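Local coordinates for protein MIF (Toxoplasma gondii, PDB 4DH4) that is a trimeric alpha/beta protein of the macrophage migration inhibitory factor family, related to the vertebrate cytokine of that name, at residues L31-S36 with V62-G67. Residues are numbered along the deposited sequence; the frame is centred on the assembly and turned at random.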
ATOM      1  N   LEU A  31      -3.262 -16.573  12.880  1.00 14.32           N
ATOM      2  CA  LEU A  31      -1.978 -17.019  12.348  1.00 14.59           C
ATOM      3  C   LEU A  31      -1.149 -17.797  13.371  1.00 14.69           C
ATOM      4  O   LEU A  31      -0.129 -18.396  13.021  1.00 14.80           O
ATOM      5  CB  LEU A  31      -1.187 -15.821  11.793  1.00 14.13           C
ATOM      6  CG  LEU A  31      -1.831 -15.045  10.633  1.00 13.97           C
ATOM      7  CD1 LEU A  31      -1.069 -13.753  10.334  1.00 14.65           C
ATOM      8  CD2 LEU A  31      -1.929 -15.895   9.382  1.00 14.43           C
ATOM      9  N   GLY A  32      -1.585 -17.792  14.629  1.00 15.04           N
ATOM     10  CA  GLY A  32      -0.826 -18.434  15.703  1.00 15.47           C
ATOM     11  C   GLY A  32       0.564 -17.836  15.846  1.00 15.82           C
ATOM     12  O   GLY A  32       1.544 -18.564  15.985  1.00 15.64           O
ATOM     13  N   LYS A  33       0.641 -16.507  15.792  1.00 16.46           N
ATOM     14  CA  LYS A  33       1.910 -15.788  15.944  1.00 17.33           C
ATOM     15  C   LYS A  33       1.839 -14.852  17.151  1.00 17.16           C
ATOM     16  O   LYS A  33       0.754 -14.383  17.508  1.00 16.31           O
ATOM     17  CB  LYS A  33       2.258 -15.001  14.669  1.00 17.53           C
ATOM     18  CG  LYS A  33       2.441 -15.873  13.426  1.00 19.83           C
ATOM     19  CD  LYS A  33       3.353 -15.214  12.411  1.00 23.02           C
ATOM     20  CE  LYS A  33       3.731 -16.185  11.299  1.00 25.42           C
ATOM     21  NZ  LYS A  33       5.093 -15.897  10.797  1.00 26.23           N
ATOM     22  N   PRO A  34       2.997 -14.568  17.780  1.00 17.66           N
ATOM     23  CA  PRO A  34       2.964 -13.725  18.977  1.00 17.70           C
ATOM     24  C   PRO A  34       2.553 -12.302  18.626  1.00 17.80           C
ATOM     25  O   PRO A  34       2.937 -11.782  17.571  1.00 17.27           O
ATOM     26  CB  PRO A  34       4.418 -13.752  19.481  1.00 17.89           C
ATOM     27  CG  PRO A  34       5.094 -14.854  18.734  1.00 18.42           C
ATOM     28  CD  PRO A  34       4.367 -14.992  17.436  1.00 17.67           C
ATOM     29  N   LEU A  35       1.762 -11.688  19.500  1.00 17.93           N
ATOM     30  CA  LEU A  35       1.370 -10.295  19.333  1.00 18.70           C
ATOM     31  C   LEU A  35       2.581  -9.370  19.129  1.00 18.33           C
ATOM     32  O   LEU A  35       2.487  -8.374  18.405  1.00 18.39           O
ATOM     33  CB  LEU A  35       0.518  -9.841  20.521  1.00 18.66           C
ATOM     34  CG  LEU A  35       0.009  -8.397  20.538  1.00 19.10           C
ATOM     35  CD1 LEU A  35      -0.747  -8.029  19.259  1.00 19.21           C
ATOM     36  CD2 LEU A  35      -0.855  -8.163  21.774  1.00 19.81           C
ATOM     37  N   SER A  36       3.720  -9.723  19.727  1.00 18.25           N
ATOM     38  CA  SER A  36       4.952  -8.913  19.619  1.00 18.32           C
ATOM     39  C   SER A  36       5.434  -8.674  18.178  1.00 18.16           C
ATOM     40  O   SER A  36       6.189  -7.724  17.917  1.00 18.30           O
ATOM     41  CB  SER A  36       6.087  -9.520  20.455  1.00 18.77           C
ATOM     42  OG  SER A  36       6.423 -10.823  19.996  1.00 19.75           O
ATOM     43  N   VAL A  62      -3.356  -7.520   4.329  0.50 12.48           N
ATOM     44  CA  VAL A  62      -2.686  -8.323   5.355  0.50 12.59           C
ATOM     45  C   VAL A  62      -1.595  -9.232   4.783  0.50 12.34           C
ATOM     46  O   VAL A  62      -1.807  -9.933   3.794  0.50 12.39           O
ATOM     47  CB  VAL A  62      -3.687  -9.069   6.327  0.50 13.02           C
ATOM     48  CG1 VAL A  62      -5.086  -9.146   5.749  0.50 13.96           C
ATOM     49  CG2 VAL A  62      -3.160 -10.441   6.776  0.50 13.09           C
ATOM     50  N   ALA A  63      -0.428  -9.182   5.419  1.00 11.95           N
ATOM     51  CA  ALA A  63       0.774  -9.910   4.977  1.00 12.20           C
ATOM     52  C   ALA A  63       1.345 -10.718   6.130  1.00 12.25           C
ATOM     53  O   ALA A  63       1.293 -10.291   7.281  1.00 12.07           O
ATOM     54  CB  ALA A  63       1.836  -8.932   4.469  1.00 12.32           C
ATOM     55  N   SER A  64       1.898 -11.884   5.814  1.00 12.56           N
ATOM     56  CA  SER A  64       2.508 -12.723   6.827  1.00 12.45           C
ATOM     57  C   SER A  64       3.580 -13.584   6.184  1.00 12.26           C
ATOM     58  O   SER A  64       3.521 -13.873   4.983  1.00 11.68           O
ATOM     59  CB  SER A  64       1.451 -13.620   7.489  1.00 12.64           C
ATOM     60  OG  SER A  64       2.032 -14.374   8.547  1.00 14.41           O
ATOM     61  N   ILE A  65       4.556 -13.991   6.989  1.00 12.47           N
ATOM     62  CA  ILE A  65       5.536 -14.987   6.561  1.00 13.37           C
ATOM     63  C   ILE A  65       4.902 -16.342   6.823  1.00 14.43           C
ATOM     64  O   ILE A  65       4.886 -16.828   7.957  1.00 14.30           O
ATOM     65  CB  ILE A  65       6.874 -14.860   7.315  1.00 13.35           C
ATOM     66  CG1 ILE A  65       7.442 -13.445   7.157  1.00 13.44           C
ATOM     67  CG2 ILE A  65       7.879 -15.921   6.810  1.00 13.47           C
ATOM     68  CD1 ILE A  65       8.501 -13.088   8.207  1.00 14.69           C
ATOM     69  N   GLY A  66       4.348 -16.932   5.770  1.00 15.44           N
ATOM     70  CA  GLY A  66       3.563 -18.159   5.911  1.00 16.19           C
ATOM     71  C   GLY A  66       2.217 -17.894   6.563  1.00 16.23           C
ATOM     72  O   GLY A  66       1.941 -16.783   7.018  1.00 16.75           O
ATOM     73  N   GLY A  67       1.377 -18.926   6.611  1.00 16.56           N
ATOM     74  CA  GLY A  67       0.105 -18.854   7.323  1.00 16.00           C
ATOM     75  C   GLY A  67      -1.013 -18.351   6.438  1.00 16.32           C
ATOM     76  O   GLY A  67      -2.159 -18.300   6.858  1.00 17.08           O
TER
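Lys33 reaches over to the region where strand 58-65 gives way to a turn and gives the one hydrogen bond between these segments, from NZ to the backbone O of Ile65 at 3.0 Å. The ammonium group lies in the carbonyl plane on a lone pair, with a C=O...N angle of 138°. The long chain, extended through chi2 and chi3, brings CE to 3.7 Å from Ser64 OG, and the bend at chi4 (-148°) sets NZ on Ile65 O. Pro1, the chain's N-terminal residue, touches both Lys33 and Leu31.

Van der Waals packing of methyls against polar atoms comes from Leu31, the last residue of helix 13-31. CD1 sits against Ser64, 3.6 Å from OG, while CD2 meets the carbonyl of Gly67, 3.5 Å from its O and 3.9 Å from its C. The same side chain touches Thr72 and Ile76 of helix 70-88.

Within 62-67, Ser64 OG stands anti to its own backbone N (chi1 -176°) and donates to Gly66 O at 2.9 Å, bracing the turn that leaves the strand. On the other segment, Gly32 is the C' residue of the Schellman motif that ends helix 13-31 just before Lys33. In this alpha/beta MIF fold the loop after that helix is thus tied to the sheet strand at the surface by a lysine ammonium on a main-chain carbonyl, while the hydroxyl hydrogen of Ser64 is spent within its own turn.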